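Local coordinates for protein BH2851 (Bacillus halodurans, PDB 2GFG) that is of unknown function but, as a putative adenylate cyclase of the CYTH family, probably handles a phosphate-rich substrate within its antiparallel barrel, at residues I6-K11 with E159-T164; L26-G31 with S125-S130; Y149-E154 with Q166-T171. All blocks are in the same frame, centred on the assembly; numbering follows the deposited sequence.

How the interactions relate
All three interactions fix outer elements against one closed antiparallel barrel. Interactions 1 and 3 share helix 158-171, whose two halves lie against the neighbouring strands 4-14 and 146-155; their centres are about 10 Å apart, and the backbone bond from Phe153 N to Arg10 O ties them together. Interaction 2, about 14 Å from interaction 3 and 20 Å from interaction 1 between centres, packs the loop after helix 16-25 on strand 117-131. Chemistry follows place: interaction 3 is fully buried and apolar between its segments, interaction 2 is apolar but only partly buried, and interaction 1, also partly buried, adds an arginine and a threonine hydroxyl to a small hydrophobic contact.

Interaction 1 (I6-K11 with E159-T164); sequences IEIERK and EHATVT. With EDO (1,2-ethanediol), chain I.
Thr162 OG1 is the polar meeting point here: it is hydrogen-bonded to Glu158 O one turn back, Arg10 NE makes a weak, bent bond to it (3.4 Å, 135° at the hydrogen), and Arg10 NH2 lies 3.0 Å from the same OG1. Strand 6-11 carries the EXEXK signature of CYTH proteins, Glu7, Glu9 and Lys11, which in relatives lines the tunnel where metal and triphosphate bind. Arg10 and Ile8 alternate with those residues and point the other way, to helix 159-164, which runs nearly parallel to the strand with the axes 8.5 Å apart. The Arg10 chain folds at chi2 (-65°) and doubles back along its own strand, which sets one face of the guanidinium against Ala161, whose methyl CB sits over its centre. Two more partners help to hold its rotation. NH1 bonds Glu9 O (3.2 Å), lying well above that carbonyl's plane, while NH2 forms a salt bridge with Glu158. A leucine in place of Arg10 would probably leave the Glu158 carboxylate without its charged mate and Thr162 OG1 without its partner across the contact. Beside the arginine, Ile8 CG2 touches Ala161 CB at 3.9 Å, so this one methyl serves both strand residues. On the helix flank a 1,2-ethanediol, probably from the crystallisation liquor, sets C1 over the His160 ring and gives a hydrogen bond from O1 to Thr164 OG1. That hydroxyl in turn donates to His160 O (2.8 Å), which Thr164 N reaches from the opposite face of the carbonyl plane.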
ATOM      1  N   ILE A   6      10.988   7.438  -1.730  1.00 51.72           N
ATOM      2  CA  ILE A   6      10.819   7.462  -0.295  1.00 52.61           C
ATOM      3  C   ILE A   6       9.363   7.760   0.020  1.00 53.16           C
ATOM      4  O   ILE A   6       8.810   8.760  -0.442  1.00 53.75           O
ATOM      5  CB  ILE A   6      11.734   8.537   0.374  1.00 52.66           C
ATOM      6  CG1 ILE A   6      13.204   8.361  -0.069  1.00 52.24           C
ATOM      7  CG2 ILE A   6      11.621   8.470   1.893  1.00 52.17           C
ATOM      8  CD1 ILE A   6      13.798   6.970   0.223  1.00 53.01           C
ATOM      9  N   GLU A   7       8.746   6.874   0.802  1.00 54.44           N
ATOM     10  CA  GLU A   7       7.344   6.988   1.165  1.00 55.54           C
ATOM     11  C   GLU A   7       7.208   7.542   2.600  1.00 54.59           C
ATOM     12  O   GLU A   7       7.584   6.876   3.563  1.00 53.30           O
ATOM     13  CB  GLU A   7       6.668   5.611   1.051  1.00 57.36           C
ATOM     14  CG  GLU A   7       5.171   5.590   1.390  1.00 61.90           C
ATOM     15  CD  GLU A   7       4.515   4.252   1.048  1.00 66.27           C
ATOM     16  OE1 GLU A   7       4.514   3.877  -0.148  1.00 70.91           O
ATOM     17  OE2 GLU A   7       3.997   3.581   1.974  1.00 66.94           O
ATOM     18  N   ILE A   8       6.772   8.809   2.705  1.00 54.38           N
ATOM     19  CA  ILE A   8       6.407   9.429   3.993  1.00 53.96           C
ATOM     20  C   ILE A   8       4.870   9.450   4.066  1.00 52.95           C
ATOM     21  O   ILE A   8       4.219  10.180   3.318  1.00 51.32           O
ATOM     22  CB  ILE A   8       6.936  10.881   4.121  1.00 54.97           C
ATOM     23  CG1 ILE A   8       8.421  10.989   3.678  1.00 56.03           C
ATOM     24  CG2 ILE A   8       6.732  11.408   5.563  1.00 54.80           C
ATOM     25  CD1 ILE A   8       9.391  10.279   4.566  1.00 56.58           C
ATOM     26  N   GLU A   9       4.307   8.676   4.996  1.00 52.48           N
ATOM     27  CA  GLU A   9       2.868   8.407   5.008  1.00 52.57           C
ATOM     28  C   GLU A   9       2.260   8.512   6.418  1.00 50.28           C
ATOM     29  O   GLU A   9       2.816   7.988   7.381  1.00 51.64           O
ATOM     30  CB  GLU A   9       2.617   7.001   4.440  1.00 54.16           C
ATOM     31  CG  GLU A   9       1.148   6.591   4.327  1.00 57.76           C
ATOM     32  CD  GLU A   9       0.991   5.132   3.913  1.00 62.42           C
ATOM     33  OE1 GLU A   9       1.374   4.789   2.764  1.00 64.75           O
ATOM     34  OE2 GLU A   9       0.492   4.328   4.740  1.00 61.10           O
ATOM     35  N   ARG A  10       1.103   9.189   6.507  1.00 47.52           N
ATOM     36  CA  ARG A  10       0.267   9.194   7.723  1.00 45.17           C
ATOM     37  C   ARG A  10      -1.091   8.606   7.367  1.00 44.74           C
ATOM     38  O   ARG A  10      -1.572   8.795   6.268  1.00 43.47           O
ATOM     39  CB  ARG A  10       0.108  10.606   8.271  1.00 44.79           C
ATOM     40  CG  ARG A  10       1.428  11.281   8.689  1.00 45.51           C
ATOM     41  CD  ARG A  10       2.091  10.567   9.886  1.00 46.69           C
ATOM     42  NE  ARG A  10       3.343  11.220  10.296  1.00 45.76           N
ATOM     43  CZ  ARG A  10       4.526  11.079   9.677  1.00 46.30           C
ATOM     44  NH1 ARG A  10       4.647  10.316   8.588  1.00 47.08           N
ATOM     45  NH2 ARG A  10       5.593  11.719  10.142  1.00 48.04           N
ATOM     46  N   LYS A  11      -1.721   7.935   8.321  1.00 44.04           N
ATOM     47  CA  LYS A  11      -2.886   7.084   8.024  1.00 45.02           C
ATOM     48  C   LYS A  11      -3.782   6.879   9.229  1.00 43.31           C
ATOM     49  O   LYS A  11      -3.318   6.867  10.353  1.00 42.41           O
ATOM     50  CB  LYS A  11      -2.398   5.707   7.534  1.00 46.26           C
ATOM     51  CG  LYS A  11      -1.236   5.145   8.386  1.00 50.35           C
ATOM     52  CD  LYS A  11      -0.843   3.737   8.017  1.00 56.17           C
ATOM     53  CE  LYS A  11       0.414   3.315   8.817  1.00 58.58           C
ATOM     54  NZ  LYS A  11       0.701   1.860   8.723  1.00 62.18           N
ATOM     55  N   GLU A 159       8.240  15.689   9.457  1.00 51.88           N
ATOM     56  CA  GLU A 159       7.772  16.794  10.317  1.00 52.59           C
ATOM     57  C   GLU A 159       6.516  17.471   9.763  1.00 52.35           C
ATOM     58  O   GLU A 159       5.532  17.646  10.480  1.00 52.24           O
ATOM     59  CB  GLU A 159       8.883  17.844  10.487  1.00 52.77           C
ATOM     60  CG  GLU A 159      10.098  17.365  11.316  1.00 56.26           C
ATOM     61  CD  GLU A 159       9.891  17.517  12.826  1.00 59.62           C
ATOM     62  OE1 GLU A 159       8.729  17.426  13.288  1.00 63.94           O
ATOM     63  OE2 GLU A 159      10.897  17.726  13.550  1.00 58.86           O
ATOM     64  N   HIS A 160       6.568  17.859   8.489  1.00 52.34           N
ATOM     65  CA  HIS A 160       5.455  18.582   7.850  1.00 52.46           C
ATOM     66  C   HIS A 160       4.236  17.656   7.617  1.00 50.83           C
ATOM     67  O   HIS A 160       3.084  18.097   7.705  1.00 51.40           O
ATOM     68  CB  HIS A 160       5.912  19.215   6.523  1.00 53.63           C
ATOM     69  CG  HIS A 160       5.230  20.512   6.204  1.00 58.03           C
ATOM     70  ND1 HIS A 160       3.863  20.682   6.299  1.00 61.00           N
ATOM     71  CD2 HIS A 160       5.725  21.692   5.756  1.00 59.40           C
ATOM     72  CE1 HIS A 160       3.550  21.916   5.944  1.00 61.11           C
ATOM     73  NE2 HIS A 160       4.661  22.548   5.609  1.00 61.62           N
ATOM     74  N   ALA A 161       4.504  16.377   7.335  1.00 49.25           N
ATOM     75  CA  ALA A 161       3.435  15.366   7.161  1.00 47.58           C
ATOM     76  C   ALA A 161       2.604  15.178   8.442  1.00 45.80           C
ATOM     77  O   ALA A 161       1.399  14.978   8.376  1.00 45.25           O
ATOM     78  CB  ALA A 161       4.026  14.039   6.725  1.00 47.82           C
ATOM     79  N   THR A 162       3.277  15.189   9.595  1.00 44.96           N
ATOM     80  CA  THR A 162       2.597  15.097  10.905  1.00 44.68           C
ATOM     81  C   THR A 162       1.686  16.305  11.129  1.00 43.38           C
ATOM     82  O   THR A 162       0.518  16.153  11.495  1.00 42.40           O
ATOM     83  CB  THR A 162       3.612  15.034  12.058  1.00 45.52           C
ATOM     84  OG1 THR A 162       4.535  13.974  11.823  1.00 46.64           O
ATOM     85  CG2 THR A 162       2.901  14.806  13.412  1.00 46.52           C
ATOM     86  N   VAL A 163       2.243  17.499  10.928  1.00 42.79           N
ATOM     87  CA  VAL A 163       1.493  18.747  11.084  1.00 42.81           C
ATOM     88  C   VAL A 163       0.266  18.770  10.154  1.00 43.38           C
ATOM     89  O   VAL A 163      -0.848  19.060  10.593  1.00 44.59           O
ATOM     90  CB  VAL A 163       2.393  19.988  10.803  1.00 42.97           C
ATOM     91  CG1 VAL A 163       1.556  21.277  10.724  1.00 44.83           C
ATOM     92  CG2 VAL A 163       3.477  20.119  11.882  1.00 43.45           C
ATOM     93  N   THR A 164       0.480  18.430   8.881  1.00 42.33           N
ATOM     94  CA  THR A 164      -0.596  18.446   7.893  1.00 42.24           C
ATOM     95  C   THR A 164      -1.685  17.412   8.208  1.00 42.01           C
ATOM     96  O   THR A 164      -2.866  17.707   8.079  1.00 40.81           O
ATOM     97  CB  THR A 164      -0.061  18.204   6.462  1.00 41.70           C
ATOM     98  OG1 THR A 164       0.963  19.167   6.166  1.00 43.03           O
ATOM     99  CG2 THR A 164      -1.185  18.331   5.433  1.00 40.48           C
TER
HETATM  100  C1  EDO I 504       3.473  18.844   3.747  1.00 60.43           C
HETATM  101  O1  EDO I 504       2.253  19.463   3.283  1.00 58.82           O
HETATM  102  C2  EDO I 504       3.840  17.618   2.884  1.00 58.71           C
HETATM  103  O2  EDO I 504       4.852  16.794   3.532  1.00 55.80           O

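Interaction 2 (L26-G31 with S125-S130). With EDO (1,2-ethanediol), chain G.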
ATOM      1  N   LEU A  26     -15.025  16.715   0.537  1.00 50.74           N
ATOM      2  CA  LEU A  26     -13.888  16.942  -0.380  1.00 51.10           C
ATOM      3  C   LEU A  26     -14.338  17.032  -1.870  1.00 51.10           C
ATOM      4  O   LEU A  26     -13.505  17.215  -2.759  1.00 52.17           O
ATOM      5  CB  LEU A  26     -12.837  15.840  -0.209  1.00 51.24           C
ATOM      6  CG  LEU A  26     -12.218  15.715   1.198  1.00 50.60           C
ATOM      7  CD1 LEU A  26     -11.480  14.415   1.340  1.00 51.01           C
ATOM      8  CD2 LEU A  26     -11.295  16.891   1.498  1.00 51.69           C
ATOM      9  N   HIS A  27     -15.656  16.911  -2.114  1.00 51.17           N
ATOM     10  CA  HIS A  27     -16.249  17.009  -3.482  1.00 51.65           C
ATOM     11  C   HIS A  27     -15.637  15.982  -4.463  1.00 52.03           C
ATOM     12  O   HIS A  27     -15.359  16.301  -5.626  1.00 52.29           O
ATOM     13  CB  HIS A  27     -16.125  18.448  -4.037  1.00 52.22           C
ATOM     14  CG  HIS A  27     -16.756  19.491  -3.163  1.00 51.09           C
ATOM     15  N   ILE A  28     -15.464  14.747  -3.977  1.00 51.54           N
ATOM     16  CA  ILE A  28     -14.910  13.648  -4.776  1.00 51.64           C
ATOM     17  C   ILE A  28     -16.034  12.872  -5.453  1.00 51.41           C
ATOM     18  O   ILE A  28     -16.958  12.411  -4.792  1.00 51.19           O
ATOM     19  CB  ILE A  28     -14.069  12.685  -3.891  1.00 51.85           C
ATOM     20  CG1 ILE A  28     -12.828  13.411  -3.366  1.00 51.11           C
ATOM     21  CG2 ILE A  28     -13.658  11.407  -4.689  1.00 52.93           C
ATOM     22  CD1 ILE A  28     -12.160  12.731  -2.219  1.00 54.52           C
ATOM     23  N   GLY A  29     -15.940  12.717  -6.774  1.00 51.49           N
ATOM     24  CA  GLY A  29     -16.953  11.979  -7.543  1.00 51.64           C
ATOM     25  C   GLY A  29     -16.727  10.474  -7.508  1.00 51.86           C
ATOM     26  O   GLY A  29     -15.635  10.009  -7.194  1.00 52.75           O
ATOM     27  N   GLU A  30     -17.775   9.714  -7.838  1.00 52.28           N
ATOM     28  CA  GLU A  30     -17.687   8.238  -7.933  1.00 52.47           C
ATOM     29  C   GLU A  30     -16.634   7.795  -8.955  1.00 52.27           C
ATOM     30  O   GLU A  30     -15.880   6.838  -8.711  1.00 52.43           O
ATOM     31  CB  GLU A  30     -19.047   7.650  -8.316  1.00 52.80           C
ATOM     32  N   GLY A  31     -16.565   8.515 -10.079  1.00 51.19           N
ATOM     33  CA  GLY A  31     -15.618   8.205 -11.158  1.00 50.44           C
ATOM     34  C   GLY A  31     -14.153   8.481 -10.822  1.00 50.12           C
ATOM     35  O   GLY A  31     -13.252   8.046 -11.556  1.00 49.89           O
ATOM     36  N   SER A 125     -10.437   0.351  -3.699  1.00 42.89           N
ATOM     37  CA  SER A 125     -11.000   1.409  -4.503  1.00 42.53           C
ATOM     38  C   SER A 125     -10.459   2.716  -3.946  1.00 42.06           C
ATOM     39  O   SER A 125     -10.703   3.047  -2.782  1.00 41.71           O
ATOM     40  CB  SER A 125     -12.513   1.383  -4.426  1.00 42.95           C
ATOM     41  OG  SER A 125     -13.070   2.357  -5.259  1.00 46.03           O
ATOM     42  N   ARG A 126      -9.721   3.460  -4.777  1.00 42.43           N
ATOM     43  CA  ARG A 126      -8.940   4.611  -4.301  1.00 42.65           C
ATOM     44  C   ARG A 126      -9.266   5.903  -5.027  1.00 42.04           C
ATOM     45  O   ARG A 126      -9.295   5.944  -6.244  1.00 41.85           O
ATOM     46  CB  ARG A 126      -7.446   4.321  -4.450  1.00 43.63           C
ATOM     47  CG  ARG A 126      -6.530   5.527  -4.095  1.00 46.07           C
ATOM     48  CD  ARG A 126      -5.071   5.150  -4.081  1.00 45.97           C
ATOM     49  NE  ARG A 126      -4.747   4.218  -3.001  1.00 49.43           N
ATOM     50  CZ  ARG A 126      -3.519   3.773  -2.728  1.00 49.76           C
ATOM     51  NH1 ARG A 126      -2.472   4.149  -3.475  1.00 51.36           N
ATOM     52  NH2 ARG A 126      -3.336   2.934  -1.720  1.00 49.91           N
ATOM     53  N   ALA A 127      -9.456   6.967  -4.246  1.00 42.32           N
ATOM     54  CA  ALA A 127      -9.525   8.322  -4.760  1.00 42.84           C
ATOM     55  C   ALA A 127      -8.320   9.102  -4.210  1.00 43.69           C
ATOM     56  O   ALA A 127      -7.941   8.920  -3.060  1.00 44.06           O
ATOM     57  CB  ALA A 127     -10.811   8.974  -4.340  1.00 42.10           C
ATOM     58  N   GLU A 128      -7.693   9.920  -5.060  1.00 44.39           N
ATOM     59  CA  GLU A 128      -6.532  10.743  -4.654  1.00 45.08           C
ATOM     60  C   GLU A 128      -6.753  12.190  -5.012  1.00 44.54           C
ATOM     61  O   GLU A 128      -7.269  12.492  -6.077  1.00 45.02           O
ATOM     62  CB  GLU A 128      -5.244  10.256  -5.332  1.00 46.22           C
ATOM     63  CG  GLU A 128      -4.809   8.873  -4.932  1.00 51.06           C
ATOM     64  CD  GLU A 128      -3.420   8.507  -5.475  1.00 52.78           C
ATOM     65  OE1 GLU A 128      -2.472   9.294  -5.282  1.00 57.91           O
ATOM     66  OE2 GLU A 128      -3.284   7.425  -6.075  1.00 58.33           O
ATOM     67  N   ILE A 129      -6.369  13.087  -4.105  1.00 44.18           N
ATOM     68  CA  ILE A 129      -6.394  14.534  -4.371  1.00 44.52           C
ATOM     69  C   ILE A 129      -5.110  15.164  -3.881  1.00 43.38           C
ATOM     70  O   ILE A 129      -4.456  14.625  -2.994  1.00 43.11           O
ATOM     71  CB  ILE A 129      -7.626  15.243  -3.681  1.00 45.05           C
ATOM     72  CG1 ILE A 129      -7.601  15.041  -2.146  1.00 44.88           C
ATOM     73  CG2 ILE A 129      -8.929  14.731  -4.272  1.00 46.25           C
ATOM     74  CD1 ILE A 129      -8.646  15.879  -1.396  1.00 46.19           C
ATOM     75  N   SER A 130      -4.724  16.287  -4.485  1.00 42.81           N
ATOM     76  CA  SER A 130      -3.609  17.078  -3.967  1.00 44.20           C
ATOM     77  C   SER A 130      -4.104  17.847  -2.758  1.00 45.15           C
ATOM     78  O   SER A 130      -5.102  18.549  -2.841  1.00 46.97           O
ATOM     79  CB  SER A 130      -3.075  18.049  -5.023  1.00 44.40           C
ATOM     80  OG  SER A 130      -4.004  19.071  -5.291  1.00 48.54           O
TER
HETATM   81  C1  EDO G 502     -16.406   2.623  -4.683  1.00 83.76           C
HETATM   82  O1  EDO G 502     -15.572   3.549  -5.389  1.00 83.23           O
HETATM   83  C2  EDO G 502     -16.058   2.635  -3.192  1.00 83.65           C
HETATM   84  O2  EDO G 502     -16.098   3.975  -2.663  1.00 83.71           O
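Ile28 touches two residues of strand 125-130 with the two branches that leave its CB. One branch, CG2, stands anti to the backbone N, and its methyl meets Ala127 CB at 3.8 Å; the small alanine lets the isoleucine methyl come down close over the strand. The other branch starts with CG1, which lies 4.2 Å from Ile129 CG2. It ends in CD1, which turns back toward its own loop, Ile28 CD1 resting 3.8 Å from Leu26 CB. Ile28 thus fills the angle between Leu26, Ala127 and Ile129. Leu26 reaches the same strand on its own account: its CD2 lies 4.1 Å from Ile129 CD1, the two side chains crossing at about a right angle. Ile129 can offer both branches because its CG1 stands between the backbone N and carbonyl carbon (chi1 59°), which sends CD1 to Leu26 and leaves CG2 facing Ile28. The contact between these segments is apolar throughout. Further back along the strand, at Ser125, OG shares a hydrogen bond with O1 of a 1,2-ethanediol, 2.8 Å away (probably from the crystallisation liquor). His27, with positive phi, closes helix 16-25 in a Schellman motif, and the chain bends there so that Leu26 and Ile28 both face the sheet. The loop lies on the outer side of the CYTH barrel between helix 16-25 and strand 34-42, with Phe33 of the loop and Leu138 of strand 134-143 also touching Ile28, Phe172 beside Leu26, and Arg126 turned to the other side of strand 117-131, where it pairs with Asp139.

Interaction 3 (Y149-E154 with Q166-T171); sequences YEIEFE and QEILKT. With EDO (1,2-ethanediol), chain H.
Ile168 splits its two branches between Ile151 and Phe153, one strand side chain for each. CG2 meets Ile151 CD1 at 4.1 Å, the two isoleucines passing each other at a slant; the longer branch carries CD1 to Phe153 CD1, 3.9 Å away, with the side chains at about a right angle and the methyl approaching the ring obliquely. Both strand residues are stretched toward the helix: CG1 of Ile151 and CG of Phe153 stand anti to the backbone N (chi1 -167° and -179°), which carries their ends to the helix. Tyr131 touches both Phe153 and Ile168, and Leu136 packs on Ile151. The alternate residues face the other way. Glu150 and Glu152 share Lys182 in salt bridges, Arg185 adds a second to Glu150, and a 1,2-ethanediol donates from O1 to Glu150 OE2 (3.1 Å). Strand 146-155 therefore has one greasy side under the helix that follows it and one acidic side lined with basic partners. Such a division, with a hydrophobic outer layer covered by helices and a charged interior, is that of the CYTH tunnel fold, whose inner carboxylates and basic residues in relatives bind metal and triphosphate.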
ATOM      1  N   TYR A 149     -12.320   1.090   5.547  1.00 43.96           N
ATOM      2  CA  TYR A 149     -12.142   2.405   4.942  1.00 43.84           C
ATOM      3  C   TYR A 149     -10.988   3.107   5.608  1.00 44.20           C
ATOM      4  O   TYR A 149     -10.781   2.963   6.817  1.00 45.24           O
ATOM      5  CB  TYR A 149     -13.422   3.231   5.093  1.00 44.54           C
ATOM      6  CG  TYR A 149     -14.648   2.546   4.547  1.00 44.40           C
ATOM      7  CD1 TYR A 149     -15.387   1.654   5.338  1.00 46.89           C
ATOM      8  CD2 TYR A 149     -15.054   2.751   3.229  1.00 46.28           C
ATOM      9  CE1 TYR A 149     -16.516   0.994   4.825  1.00 46.30           C
ATOM     10  CE2 TYR A 149     -16.179   2.101   2.706  1.00 46.03           C
ATOM     11  CZ  TYR A 149     -16.897   1.219   3.504  1.00 46.90           C
ATOM     12  OH  TYR A 149     -17.986   0.583   2.988  1.00 49.59           O
ATOM     13  N   GLU A 150     -10.226   3.867   4.827  1.00 44.55           N
ATOM     14  CA  GLU A 150      -9.000   4.480   5.323  1.00 45.46           C
ATOM     15  C   GLU A 150      -8.668   5.776   4.584  1.00 45.13           C
ATOM     16  O   GLU A 150      -8.793   5.856   3.362  1.00 44.49           O
ATOM     17  CB  GLU A 150      -7.834   3.495   5.167  1.00 46.47           C
ATOM     18  CG  GLU A 150      -6.604   3.831   6.018  1.00 48.21           C
ATOM     19  CD  GLU A 150      -5.400   2.954   5.693  1.00 49.11           C
ATOM     20  OE1 GLU A 150      -5.507   2.076   4.809  1.00 51.63           O
ATOM     21  OE2 GLU A 150      -4.342   3.155   6.309  1.00 57.50           O
ATOM     22  N   ILE A 151      -8.246   6.784   5.345  1.00 45.56           N
ATOM     23  CA  ILE A 151      -7.701   8.014   4.785  1.00 46.16           C
ATOM     24  C   ILE A 151      -6.201   8.020   5.065  1.00 46.32           C
ATOM     25  O   ILE A 151      -5.764   7.516   6.104  1.00 46.21           O
ATOM     26  CB  ILE A 151      -8.387   9.291   5.393  1.00 46.69           C
ATOM     27  CG1 ILE A 151      -8.040  10.528   4.574  1.00 47.87           C
ATOM     28  CG2 ILE A 151      -7.998   9.493   6.898  1.00 46.42           C
ATOM     29  CD1 ILE A 151      -8.812  11.780   5.004  1.00 49.23           C
ATOM     30  N   GLU A 152      -5.405   8.489   4.092  1.00 46.14           N
ATOM     31  CA  GLU A 152      -3.914   8.562   4.253  1.00 47.25           C
ATOM     32  C   GLU A 152      -3.379   9.839   3.649  1.00 46.26           C
ATOM     33  O   GLU A 152      -3.821  10.244   2.592  1.00 47.05           O
ATOM     34  CB  GLU A 152      -3.213   7.379   3.556  1.00 48.94           C
ATOM     35  CG  GLU A 152      -3.874   6.001   3.748  1.00 55.88           C
ATOM     36  CD  GLU A 152      -3.607   5.053   2.586  1.00 60.49           C
ATOM     37  OE1 GLU A 152      -3.566   5.519   1.420  1.00 63.05           O
ATOM     38  OE2 GLU A 152      -3.502   3.841   2.827  1.00 64.89           O
ATOM     39  N   PHE A 153      -2.357  10.422   4.279  1.00 45.02           N
ATOM     40  CA  PHE A 153      -1.670  11.594   3.712  1.00 44.60           C
ATOM     41  C   PHE A 153      -0.245  11.241   3.320  1.00 45.43           C
ATOM     42  O   PHE A 153       0.516  10.746   4.136  1.00 46.92           O
ATOM     43  CB  PHE A 153      -1.662  12.757   4.693  1.00 43.34           C
ATOM     44  CG  PHE A 153      -1.000  13.980   4.158  1.00 40.34           C
ATOM     45  CD1 PHE A 153      -1.592  14.709   3.139  1.00 41.36           C
ATOM     46  CD2 PHE A 153       0.255  14.380   4.623  1.00 43.07           C
ATOM     47  CE1 PHE A 153      -0.970  15.832   2.612  1.00 40.30           C
ATOM     48  CE2 PHE A 153       0.884  15.510   4.091  1.00 38.53           C
ATOM     49  CZ  PHE A 153       0.267  16.231   3.094  1.00 40.26           C
ATOM     50  N   GLU A 154       0.101  11.506   2.052  1.00 46.94           N
ATOM     51  CA  GLU A 154       1.452  11.274   1.528  1.00 47.60           C
ATOM     52  C   GLU A 154       2.254  12.577   1.592  1.00 46.94           C
ATOM     53  O   GLU A 154       1.962  13.529   0.871  1.00 45.89           O
ATOM     54  CB  GLU A 154       1.392  10.766   0.077  1.00 48.80           C
ATOM     55  CG  GLU A 154       0.749   9.378  -0.092  1.00 52.80           C
ATOM     56  CD  GLU A 154       0.628   8.949  -1.581  1.00 59.51           C
ATOM     57  OE1 GLU A 154       0.013   9.696  -2.368  1.00 61.64           O
ATOM     58  OE2 GLU A 154       1.142   7.858  -1.944  1.00 64.56           O
ATOM     59  N   GLN A 166      -2.409  15.958  11.218  1.00 43.72           N
ATOM     60  CA  GLN A 166      -3.117  16.377  12.438  1.00 43.98           C
ATOM     61  C   GLN A 166      -4.122  17.503  12.127  1.00 43.47           C
ATOM     62  O   GLN A 166      -5.186  17.569  12.733  1.00 44.71           O
ATOM     63  CB  GLN A 166      -2.130  16.823  13.527  1.00 44.65           C
ATOM     64  CG  GLN A 166      -1.273  15.677  14.122  1.00 45.68           C
ATOM     65  CD  GLN A 166      -2.112  14.565  14.736  1.00 46.29           C
ATOM     66  OE1 GLN A 166      -3.055  14.823  15.477  1.00 45.81           O
ATOM     67  NE2 GLN A 166      -1.773  13.317  14.411  1.00 45.35           N
ATOM     68  N   GLU A 167      -3.767  18.368  11.169  1.00 42.72           N
ATOM     69  CA  GLU A 167      -4.668  19.423  10.683  1.00 42.53           C
ATOM     70  C   GLU A 167      -5.898  18.822   9.974  1.00 41.84           C
ATOM     71  O   GLU A 167      -7.018  19.277  10.181  1.00 41.91           O
ATOM     72  CB  GLU A 167      -3.908  20.386   9.740  1.00 42.68           C
ATOM     73  CG  GLU A 167      -4.774  21.504   9.106  1.00 46.49           C
ATOM     74  CD  GLU A 167      -5.382  21.113   7.754  1.00 49.12           C
ATOM     75  OE1 GLU A 167      -4.626  20.724   6.845  1.00 51.14           O
ATOM     76  OE2 GLU A 167      -6.610  21.263   7.593  1.00 51.67           O
ATOM     77  N   ILE A 168      -5.669  17.800   9.142  1.00 41.49           N
ATOM     78  CA  ILE A 168      -6.766  17.086   8.442  1.00 42.09           C
ATOM     79  C   ILE A 168      -7.745  16.457   9.446  1.00 41.95           C
ATOM     80  O   ILE A 168      -8.956  16.596   9.303  1.00 42.01           O
ATOM     81  CB  ILE A 168      -6.215  15.979   7.470  1.00 42.51           C
ATOM     82  CG1 ILE A 168      -5.471  16.617   6.304  1.00 43.83           C
ATOM     83  CG2 ILE A 168      -7.371  15.076   6.922  1.00 41.38           C
ATOM     84  CD1 ILE A 168      -4.536  15.667   5.563  1.00 45.44           C
ATOM     85  N   LEU A 169      -7.199  15.784  10.469  1.00 41.34           N
ATOM     86  CA  LEU A 169      -8.025  15.126  11.507  1.00 41.87           C
ATOM     87  C   LEU A 169      -8.889  16.135  12.254  1.00 41.24           C
ATOM     88  O   LEU A 169     -10.056  15.864  12.562  1.00 40.51           O
ATOM     89  CB  LEU A 169      -7.134  14.372  12.515  1.00 41.99           C
ATOM     90  CG  LEU A 169      -6.305  13.198  11.972  1.00 43.56           C
ATOM     91  CD1 LEU A 169      -5.294  12.731  13.028  1.00 42.64           C
ATOM     92  CD2 LEU A 169      -7.193  12.054  11.530  1.00 45.41           C
ATOM     93  N   LYS A 170      -8.306  17.295  12.547  1.00 41.17           N
ATOM     94  CA  LYS A 170      -9.009  18.373  13.251  1.00 41.11           C
ATOM     95  C   LYS A 170     -10.045  19.054  12.321  1.00 39.94           C
ATOM     96  O   LYS A 170     -11.206  19.197  12.680  1.00 39.53           O
ATOM     97  CB  LYS A 170      -8.002  19.401  13.768  1.00 41.98           C
ATOM     98  CG  LYS A 170      -8.543  20.338  14.812  1.00 44.70           C
ATOM     99  CD  LYS A 170      -7.447  21.248  15.347  1.00 46.87           C
ATOM    100  CE  LYS A 170      -7.906  22.023  16.573  1.00 48.54           C
ATOM    101  NZ  LYS A 170      -9.082  22.860  16.289  1.00 50.63           N
ATOM    102  N   THR A 171      -9.603  19.426  11.119  1.00 39.15           N
ATOM    103  CA  THR A 171     -10.448  20.151  10.148  1.00 39.50           C
ATOM    104  C   THR A 171     -11.709  19.371   9.767  1.00 40.18           C
ATOM    105  O   THR A 171     -12.818  19.941   9.716  1.00 40.03           O
ATOM    106  CB  THR A 171      -9.644  20.500   8.866  1.00 39.05           C
ATOM    107  OG1 THR A 171      -8.696  21.526   9.167  1.00 40.55           O
ATOM    108  CG2 THR A 171     -10.567  20.983   7.731  1.00 38.71           C
TER
HETATM  109  C1  EDO H 503      -1.642   1.637   3.815  1.00 55.40           C
HETATM  110  O1  EDO H 503      -2.178   1.324   5.102  1.00 51.07           O
HETATM  111  C2  EDO H 503      -0.390   0.807   3.532  1.00 56.30           C
HETATM  112  O2  EDO H 503      -0.547  -0.033   2.372  1.00 58.25           O